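Afp3 (Serratia entomophila, PDB 6RBN) probably builds, together with Afp2, the contractile sheath around the inner tube of the anti-feeding prophage, a phage-tail-like injection system. Local coordinates at residues Ile153-Ala157 against Gly182-Leu186; Val277-Thr281 against Pro291-Asn297; Ala355-Ile360 against Ile384-Leu388. Residues are numbered along the deposited sequence.

How the contacts relate
Following the chain from its N terminus, the three contacts come in series; none nests in or crosses another. Contact 1 closes a loop that holds helix 163-172 and lays 153-157 beside 182-186. Contact 2 closes a short loop of nine residues, in which the chain after helix 271-284 folds back onto that helix. Contact 3 joins helix 347-364 to helix 374-392. Contact 1 touches both of the others. Tyr278 of contact 2 packs on Leu155, Phe184 and Leu186. Arg358, on the helix of contact 3, reaches Gly182 and Thr154. Contacts 2 and 3 do not touch: their nearest atoms are about 10 Å apart.

Contact 1 of 3, residues Ile153-Ala157 against Gly182-Leu186; sequences ITLLA and GYFLL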
ATOM      1  N   ILE D 153      10.348  59.748  20.028  1.00 83.08           N
ATOM      2  CA  ILE D 153      10.717  60.194  21.374  1.00 83.08           C
ATOM      3  C   ILE D 153       9.790  59.555  22.400  1.00 83.08           C
ATOM      4  O   ILE D 153       8.561  59.593  22.258  1.00 83.08           O
ATOM      5  CB  ILE D 153      10.702  61.728  21.474  1.00 83.08           C
ATOM      6  CG1 ILE D 153      11.931  62.336  20.804  1.00 83.08           C
ATOM      7  CG2 ILE D 153      10.624  62.206  22.913  1.00 83.08           C
ATOM      8  CD1 ILE D 153      11.699  62.797  19.424  1.00 83.08           C
ATOM      9  N   THR D 154      10.375  58.949  23.437  1.00 80.38           N
ATOM     10  CA  THR D 154       9.624  58.379  24.551  1.00 80.38           C
ATOM     11  C   THR D 154       9.847  59.119  25.861  1.00 80.38           C
ATOM     12  O   THR D 154       8.888  59.381  26.590  1.00 80.38           O
ATOM     13  CB  THR D 154       9.986  56.899  24.729  1.00 80.38           C
ATOM     14  OG1 THR D 154      11.379  56.784  25.035  1.00 80.38           O
ATOM     15  CG2 THR D 154       9.697  56.126  23.464  1.00 80.38           C
ATOM     16  N   LEU D 155      11.089  59.456  26.187  1.00 78.30           N
ATOM     17  CA  LEU D 155      11.439  60.165  27.412  1.00 78.30           C
ATOM     18  C   LEU D 155      11.795  61.610  27.092  1.00 78.30           C
ATOM     19  O   LEU D 155      12.175  61.934  25.965  1.00 78.30           O
ATOM     20  CB  LEU D 155      12.616  59.480  28.105  1.00 78.30           C
ATOM     21  CG  LEU D 155      12.401  58.047  28.587  1.00 78.30           C
ATOM     22  CD1 LEU D 155      13.711  57.462  29.053  1.00 78.30           C
ATOM     23  CD2 LEU D 155      11.376  58.006  29.697  1.00 78.30           C
ATOM     24  N   LEU D 156      11.641  62.497  28.078  1.00 79.40           N
ATOM     25  CA  LEU D 156      12.034  63.892  27.887  1.00 79.40           C
ATOM     26  C   LEU D 156      13.327  64.236  28.605  1.00 79.40           C
ATOM     27  O   LEU D 156      14.363  64.341  27.950  1.00 79.40           O
ATOM     28  CB  LEU D 156      10.878  64.795  28.312  1.00 79.40           C
ATOM     29  CG  LEU D 156       9.630  64.560  27.452  1.00 79.40           C
ATOM     30  CD1 LEU D 156       8.435  65.343  27.963  1.00 79.40           C
ATOM     31  CD2 LEU D 156       9.901  64.894  25.998  1.00 79.40           C
ATOM     32  N   ALA D 157      13.332  64.317  29.944  1.00 81.51           N
ATOM     33  CA  ALA D 157      14.534  64.337  30.801  1.00 81.51           C
ATOM     34  C   ALA D 157      15.553  65.430  30.440  1.00 81.51           C
ATOM     35  O   ALA D 157      16.627  65.140  29.931  1.00 81.51           O
ATOM     36  CB  ALA D 157      15.221  62.967  30.784  1.00 81.51           C
ATOM     37  N   GLY D 182       2.225  59.275  24.633  1.00 84.19           N
ATOM     38  CA  GLY D 182       3.149  58.302  25.166  1.00 84.19           C
ATOM     39  C   GLY D 182       4.462  58.847  25.672  1.00 84.19           C
ATOM     40  O   GLY D 182       5.397  58.064  25.867  1.00 84.19           O
ATOM     41  N   TYR D 183       4.571  60.154  25.891  1.00 82.39           N
ATOM     42  CA  TYR D 183       5.811  60.690  26.422  1.00 82.39           C
ATOM     43  C   TYR D 183       5.879  60.460  27.924  1.00 82.39           C
ATOM     44  O   TYR D 183       4.873  60.193  28.583  1.00 82.39           O
ATOM     45  CB  TYR D 183       5.946  62.181  26.124  1.00 82.39           C
ATOM     46  CG  TYR D 183       5.930  62.508  24.657  1.00 82.39           C
ATOM     47  CD1 TYR D 183       6.962  62.101  23.830  1.00 82.39           C
ATOM     48  CD2 TYR D 183       4.912  63.274  24.111  1.00 82.39           C
ATOM     49  CE1 TYR D 183       6.956  62.402  22.486  1.00 82.39           C
ATOM     50  CE2 TYR D 183       4.905  63.590  22.771  1.00 82.39           C
ATOM     51  CZ  TYR D 183       5.926  63.148  21.965  1.00 82.39           C
ATOM     52  OH  TYR D 183       5.920  63.459  20.627  1.00 82.39           O
ATOM     53  N   PHE D 184       7.086  60.573  28.468  1.00 76.28           N
ATOM     54  CA  PHE D 184       7.291  60.347  29.894  1.00 76.28           C
ATOM     55  C   PHE D 184       8.371  61.309  30.359  1.00 76.28           C
ATOM     56  O   PHE D 184       9.527  61.186  29.952  1.00 76.28           O
ATOM     57  CB  PHE D 184       7.682  58.898  30.164  1.00 76.28           C
ATOM     58  CG  PHE D 184       7.631  58.515  31.611  1.00 76.28           C
ATOM     59  CD1 PHE D 184       6.421  58.235  32.218  1.00 76.28           C
ATOM     60  CD2 PHE D 184       8.788  58.427  32.361  1.00 76.28           C
ATOM     61  CE1 PHE D 184       6.361  57.874  33.545  1.00 76.28           C
ATOM     62  CE2 PHE D 184       8.736  58.069  33.692  1.00 76.28           C
ATOM     63  CZ  PHE D 184       7.517  57.793  34.282  1.00 76.28           C
ATOM     64  N   LEU D 185       7.996  62.267  31.198  1.00 77.45           N
ATOM     65  CA  LEU D 185       8.920  63.286  31.675  1.00 77.45           C
ATOM     66  C   LEU D 185       9.697  62.784  32.882  1.00 77.45           C
ATOM     67  O   LEU D 185       9.131  62.164  33.786  1.00 77.45           O
ATOM     68  CB  LEU D 185       8.159  64.561  32.035  1.00 77.45           C
ATOM     69  CG  LEU D 185       8.936  65.762  32.572  1.00 77.45           C
ATOM     70  CD1 LEU D 185       9.923  66.272  31.557  1.00 77.45           C
ATOM     71  CD2 LEU D 185       7.976  66.859  32.962  1.00 77.45           C
ATOM     72  N   LEU D 186      10.998  63.052  32.892  1.00 76.63           N
ATOM     73  CA  LEU D 186      11.863  62.744  34.026  1.00 76.63           C
ATOM     74  C   LEU D 186      12.286  64.069  34.653  1.00 76.63           C
ATOM     75  O   LEU D 186      13.316  64.642  34.298  1.00 76.63           O
ATOM     76  CB  LEU D 186      13.066  61.922  33.602  1.00 76.63           C
ATOM     77  CG  LEU D 186      12.776  60.518  33.089  1.00 76.63           C
ATOM     78  CD1 LEU D 186      14.049  59.849  32.624  1.00 76.63           C
ATOM     79  CD2 LEU D 186      12.109  59.714  34.175  1.00 76.63           C
TER
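Residues 153-157 and 182-186 run side by side in nearly the same direction, 21° apart, and form a single parallel beta bridge. The connection between them carries helix 163-172, so the outline resembles a beta-alpha-beta crossover, although 153-157 is not a regular strand. The bridge joins Leu155 to Phe184, with their CA atoms 4.8 Å apart. Phe184 bonds to the residues before and after Leu155. Its N gives a weak hydrogen bond to Thr154 O (2.9 Å), and its O accepts one from Leu156 N (3.1 Å).

Tyr183, Leu156 and Leu186 bury the most surface here. The Tyr183 ring swings back toward Ile153, where CE1 lies 3.7 Å from Ile153 CG2. Its hydroxyl reaches past the contact to a hydrogen bond with Asp148. Leu156 points at the second segment. Its CB rests 3.7 Å from Leu185 CD1, and its CD1 lies 4.4 Å from Tyr183 CB. Beyond the pair, Leu156 packs on Leu173 and Leu177.

Leu186 belongs to the other face, with Leu155 and Phe184. These three side chains pack on Tyr278 of helix 271-284. Leu186 also touches Ala205 and Tyr207 of strand 204-207, the parallel partner of strand 185-188. The bridge therefore extends the pairing of that small sheet on the side of 153-157, in the buried interior of the subunit. At the far end of the contact the two backbones come close, and Ala157 CB meets Leu186 CB at 3.7 Å.

Contact 2 of 3, residues Val277-Thr281 against Pro291-Asn297; sequences VYGKT and PANVVLN
One turn of alpha-helix, 277-281 (Thr281 N to Val277 O, 3.1 Å), faces a non-regular segment, 291-297, within the subtilisin-like domain. This is a plain return of the chain: the loop after helix 271-284 doubles back along that helix and covers it with Pro291, Val294 and Leu296. Pro291 lies beside Thr281 (CA to CA 6.1 Å), Val294 beside Val277 (CA to CA 6.9 Å). Val277 (m), Lys280 and Thr281 (m) point their CA-to-CB bonds at it. Thr281 OG1 donates to Val277 O at 2.7 Å.

Pro291 (phi/psi -82/63, C-gamma endo) puts CG 3.5 Å from Tyr278 CE1. The Tyr278 CA-to-CB bond (chi1 m) points away, but the ring end comes back. Ala292 and Asn293, near -140/30, bulge toward a chain of Afp2. Residues 294-297 are extended (phi -77 to -88, psi 120 to 165). Val294 (t) sets CG1 3.8 Å from Val277 CG1 and CG2 3.5 Å from Thr281 OG1. Leu296 (mt) brings CD2 to 3.7 Å from Val277 CG1. Asn297 ND2 lies 3.1 Å from NZ of Lys280 (ttmt).

The Leu296 backbone bonds to Leu330 of strand 329-332. Tyr278 hydrogen-bonds Tyr207 of strand 204-207 and packs on Ile347 and Arg351 of helix 347-364.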
ATOM      1  N   VAL D 277      19.564  54.482  32.612  1.00 74.38           N
ATOM      2  CA  VAL D 277      19.285  53.214  33.281  1.00 74.38           C
ATOM      3  C   VAL D 277      17.906  52.689  32.917  1.00 74.38           C
ATOM      4  O   VAL D 277      17.571  51.545  33.242  1.00 74.38           O
ATOM      5  CB  VAL D 277      19.438  53.341  34.809  1.00 74.38           C
ATOM      6  CG1 VAL D 277      20.790  53.925  35.162  1.00 74.38           C
ATOM      7  CG2 VAL D 277      18.297  54.126  35.411  1.00 74.38           C
ATOM      8  N   TYR D 278      17.073  53.503  32.265  1.00 75.62           N
ATOM      9  CA  TYR D 278      15.845  52.958  31.695  1.00 75.62           C
ATOM     10  C   TYR D 278      16.159  52.080  30.495  1.00 75.62           C
ATOM     11  O   TYR D 278      15.570  51.010  30.327  1.00 75.62           O
ATOM     12  CB  TYR D 278      14.868  54.059  31.288  1.00 75.62           C
ATOM     13  CG  TYR D 278      14.127  54.744  32.412  1.00 75.62           C
ATOM     14  CD1 TYR D 278      14.348  54.410  33.739  1.00 75.62           C
ATOM     15  CD2 TYR D 278      13.126  55.658  32.132  1.00 75.62           C
ATOM     16  CE1 TYR D 278      13.652  55.036  34.753  1.00 75.62           C
ATOM     17  CE2 TYR D 278      12.416  56.267  33.136  1.00 75.62           C
ATOM     18  CZ  TYR D 278      12.680  55.951  34.443  1.00 75.62           C
ATOM     19  OH  TYR D 278      11.975  56.561  35.449  1.00 75.62           O
ATOM     20  N   GLY D 279      17.083  52.524  29.643  1.00 78.94           N
ATOM     21  CA  GLY D 279      17.445  51.731  28.482  1.00 78.94           C
ATOM     22  C   GLY D 279      18.213  50.477  28.847  1.00 78.94           C
ATOM     23  O   GLY D 279      18.148  49.470  28.139  1.00 78.94           O
ATOM     24  N   LYS D 280      18.954  50.522  29.953  1.00 78.80           N
ATOM     25  CA  LYS D 280      19.648  49.332  30.427  1.00 78.80           C
ATOM     26  C   LYS D 280      18.671  48.320  31.007  1.00 78.80           C
ATOM     27  O   LYS D 280      18.811  47.114  30.790  1.00 78.80           O
ATOM     28  CB  LYS D 280      20.697  49.720  31.466  1.00 78.80           C
ATOM     29  CG  LYS D 280      21.551  48.571  31.944  1.00 78.80           C
ATOM     30  CD  LYS D 280      22.459  48.996  33.075  1.00 78.80           C
ATOM     31  CE  LYS D 280      23.606  49.838  32.572  1.00 78.80           C
ATOM     32  NZ  LYS D 280      24.554  50.155  33.669  1.00 78.80           N
ATOM     33  N   THR D 281      17.668  48.799  31.747  1.00 78.89           N
ATOM     34  CA  THR D 281      16.719  47.901  32.397  1.00 78.89           C
ATOM     35  C   THR D 281      15.766  47.283  31.383  1.00 78.89           C
ATOM     36  O   THR D 281      15.441  46.093  31.462  1.00 78.89           O
ATOM     37  CB  THR D 281      15.948  48.663  33.475  1.00 78.89           C
ATOM     38  OG1 THR D 281      16.876  49.225  34.408  1.00 78.89           O
ATOM     39  CG2 THR D 281      15.002  47.750  34.230  1.00 78.89           C
ATOM     40  N   PRO D 291      12.613  50.019  37.346  1.00 71.64           N
ATOM     41  CA  PRO D 291      14.013  50.467  37.188  1.00 71.64           C
ATOM     42  C   PRO D 291      14.568  51.093  38.462  1.00 71.64           C
ATOM     43  O   PRO D 291      14.917  52.274  38.523  1.00 71.64           O
ATOM     44  CB  PRO D 291      13.899  51.477  36.045  1.00 71.64           C
ATOM     45  CG  PRO D 291      12.533  52.029  36.200  1.00 71.64           C
ATOM     46  CD  PRO D 291      11.663  50.932  36.692  1.00 71.64           C
ATOM     47  N   ALA D 292      14.660  50.291  39.528  1.00 72.11           N
ATOM     48  CA  ALA D 292      14.981  50.864  40.826  1.00 72.11           C
ATOM     49  C   ALA D 292      15.919  49.999  41.664  1.00 72.11           C
ATOM     50  O   ALA D 292      15.799  49.989  42.894  1.00 72.11           O
ATOM     51  CB  ALA D 292      13.698  51.149  41.601  1.00 72.11           C
ATOM     52  N   ASN D 293      16.827  49.251  41.045  1.00 72.27           N
ATOM     53  CA  ASN D 293      17.971  48.707  41.765  1.00 72.27           C
ATOM     54  C   ASN D 293      19.243  48.803  40.940  1.00 72.27           C
ATOM     55  O   ASN D 293      20.162  48.003  41.139  1.00 72.27           O
ATOM     56  CB  ASN D 293      17.769  47.249  42.185  1.00 72.27           C
ATOM     57  CG  ASN D 293      16.978  47.112  43.458  1.00 72.27           C
ATOM     58  OD1 ASN D 293      17.177  47.867  44.399  1.00 72.27           O
ATOM     59  ND2 ASN D 293      16.093  46.131  43.503  1.00 72.27           N
ATOM     60  N   VAL D 294      19.320  49.742  40.033  1.00 72.62           N
ATOM     61  CA  VAL D 294      20.465  49.867  39.146  1.00 72.62           C
ATOM     62  C   VAL D 294      21.506  50.742  39.821  1.00 72.62           C
ATOM     63  O   VAL D 294      21.198  51.831  40.313  1.00 72.62           O
ATOM     64  CB  VAL D 294      20.032  50.443  37.786  1.00 72.62           C
ATOM     65  CG1 VAL D 294      21.225  50.579  36.854  1.00 72.62           C
ATOM     66  CG2 VAL D 294      18.963  49.567  37.166  1.00 72.62           C
ATOM     67  N   VAL D 295      22.740  50.259  39.862  1.00 72.81           N
ATOM     68  CA  VAL D 295      23.854  51.018  40.405  1.00 72.81           C
ATOM     69  C   VAL D 295      24.361  51.962  39.326  1.00 72.81           C
ATOM     70  O   VAL D 295      24.648  51.535  38.201  1.00 72.81           O
ATOM     71  CB  VAL D 295      24.966  50.082  40.900  1.00 72.81           C
ATOM     72  CG1 VAL D 295      26.156  50.878  41.390  1.00 72.81           C
ATOM     73  CG2 VAL D 295      24.441  49.182  41.994  1.00 72.81           C
ATOM     74  N   LEU D 296      24.463  53.243  39.659  1.00 74.94           N
ATOM     75  CA  LEU D 296      24.822  54.265  38.687  1.00 74.94           C
ATOM     76  C   LEU D 296      26.319  54.211  38.408  1.00 74.94           C
ATOM     77  O   LEU D 296      27.131  54.384  39.320  1.00 74.94           O
ATOM     78  CB  LEU D 296      24.418  55.642  39.203  1.00 74.94           C
ATOM     79  CG  LEU D 296      22.923  55.847  39.451  1.00 74.94           C
ATOM     80  CD1 LEU D 296      22.666  57.197  40.085  1.00 74.94           C
ATOM     81  CD2 LEU D 296      22.146  55.708  38.168  1.00 74.94           C
ATOM     82  N   ASN D 297      26.683  53.975  37.150  1.00 79.25           N
ATOM     83  CA  ASN D 297      28.080  53.980  36.753  1.00 79.25           C
ATOM     84  C   ASN D 297      28.576  55.411  36.608  1.00 79.25           C
ATOM     85  O   ASN D 297      27.793  56.361  36.541  1.00 79.25           O
ATOM     86  CB  ASN D 297      28.275  53.236  35.435  1.00 79.25           C
ATOM     87  CG  ASN D 297      28.001  51.762  35.555  1.00 79.25           C
ATOM     88  OD1 ASN D 297      28.377  51.125  36.538  1.00 79.25           O
ATOM     89  ND2 ASN D 297      27.341  51.203  34.551  1.00 79.25           N
TER

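Contact 3 of 3, residues Ala355-Ile360 against Ile384-Leu388; sequences AAERDI and IDNYL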
ATOM      1  N   ALA D 355       4.225  51.532  26.376  1.00 73.15           N
ATOM      2  CA  ALA D 355       4.965  50.802  25.357  1.00 73.15           C
ATOM      3  C   ALA D 355       4.077  49.845  24.581  1.00 73.15           C
ATOM      4  O   ALA D 355       4.343  49.580  23.405  1.00 73.15           O
ATOM      5  CB  ALA D 355       6.121  50.030  25.988  1.00 73.15           C
ATOM      6  N   ALA D 356       3.035  49.310  25.214  1.00 72.35           N
ATOM      7  CA  ALA D 356       2.129  48.419  24.501  1.00 72.35           C
ATOM      8  C   ALA D 356       1.226  49.200  23.560  1.00 72.35           C
ATOM      9  O   ALA D 356       0.929  48.737  22.457  1.00 72.35           O
ATOM     10  CB  ALA D 356       1.301  47.606  25.489  1.00 72.35           C
ATOM     11  N   GLU D 357       0.783  50.387  23.976  1.00 74.07           N
ATOM     12  CA  GLU D 357      -0.014  51.239  23.099  1.00 74.07           C
ATOM     13  C   GLU D 357       0.814  51.770  21.937  1.00 74.07           C
ATOM     14  O   GLU D 357       0.274  52.051  20.864  1.00 74.07           O
ATOM     15  CB  GLU D 357      -0.612  52.394  23.894  1.00 74.07           C
ATOM     16  CG  GLU D 357      -1.729  52.004  24.839  1.00 74.07           C
ATOM     17  CD  GLU D 357      -2.132  53.143  25.751  1.00 74.07           C
ATOM     18  OE1 GLU D 357      -1.456  54.193  25.724  1.00 74.07           O
ATOM     19  OE2 GLU D 357      -3.114  52.991  26.504  1.00 74.07           O
ATOM     20  N   ARG D 358       2.123  51.921  22.132  1.00 75.79           N
ATOM     21  CA  ARG D 358       2.978  52.421  21.061  1.00 75.79           C
ATOM     22  C   ARG D 358       3.244  51.344  20.019  1.00 75.79           C
ATOM     23  O   ARG D 358       3.345  51.636  18.824  1.00 75.79           O
ATOM     24  CB  ARG D 358       4.287  52.941  21.647  1.00 75.79           C
ATOM     25  CG  ARG D 358       5.200  53.640  20.664  1.00 75.79           C
ATOM     26  CD  ARG D 358       6.452  54.154  21.354  1.00 75.79           C
ATOM     27  NE  ARG D 358       6.138  55.150  22.374  1.00 75.79           N
ATOM     28  CZ  ARG D 358       6.336  54.977  23.676  1.00 75.79           C
ATOM     29  NH1 ARG D 358       6.861  53.845  24.123  1.00 75.79           N
ATOM     30  NH2 ARG D 358       6.019  55.937  24.531  1.00 75.79           N
ATOM     31  N   ASP D 359       3.351  50.086  20.451  1.00 73.71           N
ATOM     32  CA  ASP D 359       3.656  49.007  19.520  1.00 73.71           C
ATOM     33  C   ASP D 359       2.413  48.471  18.828  1.00 73.71           C
ATOM     34  O   ASP D 359       2.511  47.958  17.709  1.00 73.71           O
ATOM     35  CB  ASP D 359       4.374  47.873  20.244  1.00 73.71           C
ATOM     36  CG  ASP D 359       5.773  48.256  20.673  1.00 73.71           C
ATOM     37  OD1 ASP D 359       6.388  49.103  19.996  1.00 73.71           O
ATOM     38  OD2 ASP D 359       6.259  47.708  21.683  1.00 73.71           O
ATOM     39  N   ILE D 360       1.253  48.556  19.477  1.00 68.93           N
ATOM     40  CA  ILE D 360      -0.001  48.245  18.798  1.00 68.93           C
ATOM     41  C   ILE D 360      -0.301  49.293  17.734  1.00 68.93           C
ATOM     42  O   ILE D 360      -0.749  48.962  16.630  1.00 68.93           O
ATOM     43  CB  ILE D 360      -1.137  48.106  19.831  1.00 68.93           C
ATOM     44  CG1 ILE D 360      -0.959  46.823  20.640  1.00 68.93           C
ATOM     45  CG2 ILE D 360      -2.509  48.113  19.187  1.00 68.93           C
ATOM     46  CD1 ILE D 360      -1.877  46.728  21.824  1.00 68.93           C
ATOM     47  N   ILE D 384      -3.638  42.389  17.293  1.00 65.02           N
ATOM     48  CA  ILE D 384      -3.481  42.795  18.683  1.00 65.02           C
ATOM     49  C   ILE D 384      -3.370  41.571  19.579  1.00 65.02           C
ATOM     50  O   ILE D 384      -2.587  41.557  20.534  1.00 65.02           O
ATOM     51  CB  ILE D 384      -4.647  43.712  19.096  1.00 65.02           C
ATOM     52  CG1 ILE D 384      -4.681  44.952  18.212  1.00 65.02           C
ATOM     53  CG2 ILE D 384      -4.507  44.168  20.527  1.00 65.02           C
ATOM     54  CD1 ILE D 384      -5.916  45.785  18.398  1.00 65.02           C
ATOM     55  N   ASP D 385      -4.120  40.513  19.261  1.00 68.67           N
ATOM     56  CA  ASP D 385      -4.093  39.293  20.061  1.00 68.67           C
ATOM     57  C   ASP D 385      -2.766  38.558  19.935  1.00 68.67           C
ATOM     58  O   ASP D 385      -2.333  37.903  20.888  1.00 68.67           O
ATOM     59  CB  ASP D 385      -5.241  38.379  19.644  1.00 68.67           C
ATOM     60  CG  ASP D 385      -5.384  37.170  20.539  1.00 68.67           C
ATOM     61  OD1 ASP D 385      -5.912  37.320  21.658  1.00 68.67           O
ATOM     62  OD2 ASP D 385      -4.964  36.070  20.126  1.00 68.67           O
ATOM     63  N   ASN D 386      -2.109  38.650  18.779  1.00 68.00           N
ATOM     64  CA  ASN D 386      -0.782  38.059  18.646  1.00 68.00           C
ATOM     65  C   ASN D 386       0.260  38.856  19.410  1.00 68.00           C
ATOM     66  O   ASN D 386       1.247  38.286  19.885  1.00 68.00           O
ATOM     67  CB  ASN D 386      -0.378  37.957  17.179  1.00 68.00           C
ATOM     68  CG  ASN D 386      -1.156  36.907  16.431  1.00 68.00           C
ATOM     69  OD1 ASN D 386      -1.458  35.842  16.966  1.00 68.00           O
ATOM     70  ND2 ASN D 386      -1.462  37.184  15.175  1.00 68.00           N
ATOM     71  N   TYR D 387       0.070  40.169  19.527  1.00 68.58           N
ATOM     72  CA  TYR D 387       1.016  40.984  20.278  1.00 68.58           C
ATOM     73  C   TYR D 387       0.859  40.764  21.774  1.00 68.58           C
ATOM     74  O   TYR D 387       1.850  40.639  22.500  1.00 68.58           O
ATOM     75  CB  TYR D 387       0.835  42.462  19.932  1.00 68.58           C
ATOM     76  CG  TYR D 387       1.778  43.357  20.689  1.00 68.58           C
ATOM     77  CD1 TYR D 387       3.115  43.435  20.340  1.00 68.58           C
ATOM     78  CD2 TYR D 387       1.336  44.115  21.764  1.00 68.58           C
ATOM     79  CE1 TYR D 387       3.985  44.242  21.035  1.00 68.58           C
ATOM     80  CE2 TYR D 387       2.199  44.921  22.465  1.00 68.58           C
ATOM     81  CZ  TYR D 387       3.520  44.981  22.096  1.00 68.58           C
ATOM     82  OH  TYR D 387       4.386  45.787  22.791  1.00 68.58           O
ATOM     83  N   LEU D 388      -0.383  40.726  22.255  1.00 66.88           N
ATOM     84  CA  LEU D 388      -0.620  40.573  23.683  1.00 66.88           C
ATOM     85  C   LEU D 388      -0.329  39.167  24.173  1.00 66.88           C
ATOM     86  O   LEU D 388      -0.110  38.978  25.371  1.00 66.88           O
ATOM     87  CB  LEU D 388      -2.060  40.942  24.023  1.00 66.88           C
ATOM     88  CG  LEU D 388      -2.464  42.390  23.790  1.00 66.88           C
ATOM     89  CD1 LEU D 388      -3.927  42.562  24.103  1.00 66.88           C
ATOM     90  CD2 LEU D 388      -1.621  43.314  24.627  1.00 66.88           C
TER
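Two helices of the sheath C-terminal domain cross here in a mostly antiparallel sense. The segments 355-360 and 384-388 have axes 141° apart and 11.0 Å from each other at closest approach. That spacing is wide, and two large side chains bridge it.

The main bump is Tyr387. With chi1 in t, its ring projects from 384-388 into the hollow formed by Ala356, Asp359 and Ile360. Tyr387 CE2 lies 4.1 Å from Ala356 CB, so the small alanine gives the ring a shallow floor. Tyr387 CD2 lies 3.7 Å from Ile360 CG1.

Ile360 is the bump in return. It enters the groove lined by Ile384, Tyr387 and Leu388. Its CD1 meets Ile384 CG2 at 3.9 Å and Leu388 CD2 at 4.4 Å. Strands 406-409 and 425-432 back this groove, with Val430 and Val408 packing on both Ile384 and Leu388. Phe348 of a neighbouring Afp2 chain packs on Ile360, so the seam also meets another sheath subunit.

The tyrosine hydroxyl sits at the polar rim, with Tyr387 OH 2.9 Å from Asp359 OD2. The chemistry implies an interface held chiefly by apolar packing, with its polar groups gathered around the tip of one ring.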